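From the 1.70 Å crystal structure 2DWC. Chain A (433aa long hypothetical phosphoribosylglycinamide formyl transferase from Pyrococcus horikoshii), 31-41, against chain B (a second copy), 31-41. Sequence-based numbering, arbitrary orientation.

Chain A (31-41) GKEIAIEAQRL
Chain B, residues 31-41: GKEIAIEAQRL

Two copies of one helix pack antiparallel around a near-twofold axis, with an isoleucine pair at the centre and twofold-related glutamate-arginine salt bridges and lysine-to-carbonyl hydrogen bonds around it. Both stretches are helical from residue 31, each helix having begun earlier in its chain. Phi lies near -65° and psi near -40° through A:Gln39 and B:Gln39. Phi/psi is -71/-14° at A:Arg40 and -66/-15° at B:Arg40. A:Leu41 and B:Leu41 are outside the helix, with phi/psi near -110/8°.

The axes run at 178° and approach to 11.6 Å, a wide spacing, bridged by side chains. A:Ile36 CA and B:Ile36 CA are 7.1 Å apart. A:Glu33 CA lies 8.7 Å from B:Arg40 CA, and A:Arg40 CA lies 8.7 Å from B:Glu33 CA. The two stretches bury 528 Å² between them.

At the centre both isoleucines point toward the partner, chi1 m and chi2 t. A:Ile36 CG2 meets B:Ile36 CG2 at 3.7 Å.

The CA-to-CB bonds of A:Glu33 and A:Arg40, and of their B counterparts, point sideways, but the side-chain ends come nearer the partner. The glutamates are m, m, with chi3 near 165°. The arginines are m, t, t, with chi4 near 175°. This brings carboxylate and guanidinium together in a two-pronged salt bridge. B:Arg40 NE donates to A:Glu33 OE1 at 2.9 Å, and B:Arg40 NH2 to A:Glu33 OE2 at 2.8 Å. The second bond is nearly straight, at 176°; the first is bent to 140°. In the equivalent bridge A:Arg40 NE to B:Glu33 OE1 and A:Arg40 NH2 to B:Glu33 OE2 are both 2.9 Å.

Each carboxylate lies at the guanidinium edge, where the N-H groups point. B:Ile36 CG2 lies over one face of the A:Arg40 guanidinium, and A:Ile36 CG2 over one face of that of B:Arg40. The two arginines also meet, A:Arg40 NH1 to B:Arg40 NH2 at 3.6 Å. These are like charges, and each guanidinium is paired with a carboxylate.

Toward the ends of the contact, A:Lys32 and B:Lys32 point toward the partner with all four chi angles t. The extended chain carries A:Lys32 NZ to B:Gln39 O, a hydrogen bond of 2.7 Å. B:Lys32 NZ reaches A:Gln39 O at the same distance. Waters add to each lysine contact. Water 1 links A:Lys32 NZ (3.0 Å) to B:Gln39 OE1 (2.9 Å), and water 2 links A:Lys32 NZ (3.1 Å) to B:Arg40 O (3.2 Å). Waters 3 and 4 repeat this at B:Lys32. Both glutamines point toward the partner, chi1 and chi2 m.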

# COMPACT_ATOMS: atom_id res chain seq x y z
N GLY A 31 -12.01 -1.89 5.45
CA GLY A 31 -11.26 -1.96 6.70
C GLY A 31 -9.82 -2.47 6.46
O GLY A 31 -8.89 -2.06 7.14
N LYS A 32 -9.66 -3.37 5.49
CA LYS A 32 -8.32 -3.92 5.18
C LYS A 32 -7.38 -2.81 4.73
O LYS A 32 -6.19 -2.78 5.16
CB LYS A 32 -8.46 -4.97 4.05
CG LYS A 32 -7.16 -5.74 3.81
CD LYS A 32 -7.35 -6.69 2.65
CE LYS A 32 -6.15 -7.67 2.56
NZ LYS A 32 -6.46 -8.67 1.45
N GLU A 33 -7.87 -1.91 3.89
CA GLU A 33 -7.01 -0.82 3.42
C GLU A 33 -6.75 0.22 4.53
O GLU A 33 -5.66 0.80 4.59
CB GLU A 33 -7.56 -0.16 2.15
CG GLU A 33 -7.28 -1.06 0.90
CD GLU A 33 -5.80 -1.05 0.46
OE1 GLU A 33 -5.40 -1.93 -0.31
OE2 GLU A 33 -4.99 -0.15 0.86
N ILE A 34 -7.73 0.42 5.41
CA ILE A 34 -7.50 1.29 6.57
C ILE A 34 -6.41 0.62 7.42
O ILE A 34 -5.46 1.28 7.89
CB ILE A 34 -8.77 1.47 7.44
CG1 ILE A 34 -9.79 2.31 6.64
CG2 ILE A 34 -8.42 2.20 8.77
CD1 ILE A 34 -11.10 2.52 7.38
N ALA A 35 -6.51 -0.70 7.59
CA ALA A 35 -5.49 -1.39 8.40
C ALA A 35 -4.10 -1.32 7.78
O ALA A 35 -3.09 -1.23 8.50
CB ALA A 35 -5.93 -2.87 8.60
N ILE A 36 -4.00 -1.41 6.46
CA ILE A 36 -2.69 -1.32 5.82
C ILE A 36 -2.07 0.09 6.04
O ILE A 36 -0.88 0.20 6.35
CB ILE A 36 -2.85 -1.62 4.30
CG1 ILE A 36 -3.13 -3.13 4.15
CG2 ILE A 36 -1.59 -1.17 3.51
CD1 ILE A 36 -3.54 -3.53 2.71
N GLU A 37 -2.87 1.15 5.90
CA GLU A 37 -2.30 2.48 6.15
C GLU A 37 -1.91 2.60 7.61
O GLU A 37 -0.86 3.18 7.92
CB GLU A 37 -3.28 3.59 5.79
CG GLU A 37 -2.62 5.00 5.94
CD GLU A 37 -1.34 5.22 5.09
OE1 GLU A 37 -1.20 4.66 3.95
OE2 GLU A 37 -0.49 6.00 5.57
N ALA A 38 -2.73 2.06 8.51
CA ALA A 38 -2.35 2.10 9.94
C ALA A 38 -1.01 1.36 10.14
O ALA A 38 -0.08 1.87 10.80
CB ALA A 38 -3.46 1.44 10.80
N GLN A 39 -0.88 0.14 9.59
CA GLN A 39 0.39 -0.59 9.71
C GLN A 39 1.55 0.23 9.13
O GLN A 39 2.65 0.24 9.65
CB GLN A 39 0.31 -1.93 8.97
CG GLN A 39 -0.63 -2.89 9.70
CD GLN A 39 0.09 -3.66 10.78
OE1 GLN A 39 1.20 -3.29 11.21
NE2 GLN A 39 -0.53 -4.76 11.22
N ARG A 40 1.29 0.97 8.07
CA ARG A 40 2.37 1.75 7.48
C ARG A 40 2.80 2.94 8.34
O ARG A 40 3.86 3.53 8.11
CB ARG A 40 1.95 2.22 6.08
CG ARG A 40 2.20 1.11 5.03
CD ARG A 40 1.50 1.45 3.73
NE ARG A 40 2.06 0.73 2.57
CZ ARG A 40 1.55 0.82 1.35
NH1 ARG A 40 0.46 1.57 1.12
NH2 ARG A 40 2.17 0.23 0.34
N LEU A 41 1.98 3.28 9.33
CA LEU A 41 2.31 4.37 10.24
C LEU A 41 2.68 3.81 11.62
O LEU A 41 2.81 4.57 12.58
CB LEU A 41 1.14 5.35 10.38
CG LEU A 41 0.87 6.21 9.13
CD1 LEU A 41 -0.43 7.03 9.36
CD2 LEU A 41 2.06 7.16 8.86
N GLY B 31 10.79 -6.27 3.90
CA GLY B 31 9.89 -7.42 3.97
C GLY B 31 8.47 -6.99 4.30
O GLY B 31 7.48 -7.59 3.86
N LYS B 32 8.33 -5.93 5.10
CA LYS B 32 6.98 -5.46 5.45
C LYS B 32 6.21 -5.04 4.19
O LYS B 32 5.01 -5.35 4.07
CB LYS B 32 7.08 -4.25 6.41
CG LYS B 32 5.74 -3.74 6.90
CD LYS B 32 5.99 -2.53 7.85
CE LYS B 32 4.78 -2.26 8.70
NZ LYS B 32 5.01 -1.02 9.54
N GLU B 33 6.86 -4.30 3.28
CA GLU B 33 6.19 -3.89 2.05
C GLU B 33 5.92 -5.08 1.10
O GLU B 33 4.88 -5.09 0.40
CB GLU B 33 6.96 -2.74 1.36
CG GLU B 33 6.70 -1.39 2.10
CD GLU B 33 5.28 -0.82 1.88
OE1 GLU B 33 4.89 0.09 2.67
OE2 GLU B 33 4.55 -1.23 0.92
N ILE B 34 6.78 -6.10 1.09
CA ILE B 34 6.47 -7.29 0.27
C ILE B 34 5.23 -7.96 0.92
O ILE B 34 4.31 -8.41 0.24
CB ILE B 34 7.64 -8.30 0.30
CG1 ILE B 34 8.86 -7.69 -0.41
CG2 ILE B 34 7.23 -9.63 -0.40
CD1 ILE B 34 10.13 -8.51 -0.20
N ALA B 35 5.18 -7.99 2.25
CA ALA B 35 4.04 -8.60 2.90
C ALA B 35 2.76 -7.85 2.59
O ALA B 35 1.68 -8.46 2.45
CB ALA B 35 4.27 -8.66 4.46
N ILE B 36 2.84 -6.53 2.54
CA ILE B 36 1.64 -5.73 2.23
C ILE B 36 1.15 -6.02 0.81
O ILE B 36 -0.05 -6.17 0.58
CB ILE B 36 1.97 -4.21 2.45
CG1 ILE B 36 1.94 -3.92 3.95
CG2 ILE B 36 0.87 -3.33 1.81
CD1 ILE B 36 2.47 -2.54 4.29
N GLU B 37 2.05 -6.10 -0.17
CA GLU B 37 1.51 -6.45 -1.52
C GLU B 37 0.96 -7.86 -1.55
O GLU B 37 -0.09 -8.14 -2.19
CB GLU B 37 2.61 -6.32 -2.55
CG GLU B 37 2.08 -6.63 -3.98
CD GLU B 37 0.99 -5.63 -4.47
OE1 GLU B 37 0.90 -4.46 -3.98
OE2 GLU B 37 0.25 -6.04 -5.38
N ALA B 38 1.62 -8.76 -0.83
CA ALA B 38 1.09 -10.15 -0.79
C ALA B 38 -0.32 -10.14 -0.19
O ALA B 38 -1.25 -10.75 -0.72
CB ALA B 38 2.01 -11.04 0.06
N GLN B 39 -0.51 -9.45 0.93
CA GLN B 39 -1.86 -9.35 1.51
C GLN B 39 -2.83 -8.75 0.53
O GLN B 39 -3.98 -9.16 0.47
CB GLN B 39 -1.88 -8.49 2.77
CG GLN B 39 -1.15 -9.21 3.92
CD GLN B 39 -2.07 -10.13 4.73
OE1 GLN B 39 -3.12 -10.55 4.28
NE2 GLN B 39 -1.65 -10.43 5.95
N ARG B 40 -2.39 -7.76 -0.22
CA ARG B 40 -3.25 -7.15 -1.21
C ARG B 40 -3.66 -8.07 -2.37
O ARG B 40 -4.64 -7.77 -3.06
CB ARG B 40 -2.60 -5.88 -1.75
CG ARG B 40 -2.84 -4.68 -0.82
CD ARG B 40 -2.03 -3.50 -1.29
NE ARG B 40 -2.52 -2.25 -0.65
CZ ARG B 40 -1.88 -1.09 -0.77
NH1 ARG B 40 -0.73 -1.02 -1.46
NH2 ARG B 40 -2.44 0.00 -0.29
N LEU B 41 -2.96 -9.20 -2.53
CA LEU B 41 -3.27 -10.19 -3.56
C LEU B 41 -3.84 -11.47 -2.91
O LEU B 41 -4.02 -12.49 -3.57
CB LEU B 41 -2.00 -10.54 -4.33
CG LEU B 41 -1.42 -9.44 -5.21
CD1 LEU B 41 -0.13 -9.89 -5.86
CD2 LEU B 41 -2.45 -9.11 -6.29
O HOH W 1 -5.21 -11.23 2.43
O HOH W 2 -6.77 -6.79 -0.95
O HOH W 3 3.35 -1.64 12.04
O HOH W 4 5.83 1.04 7.46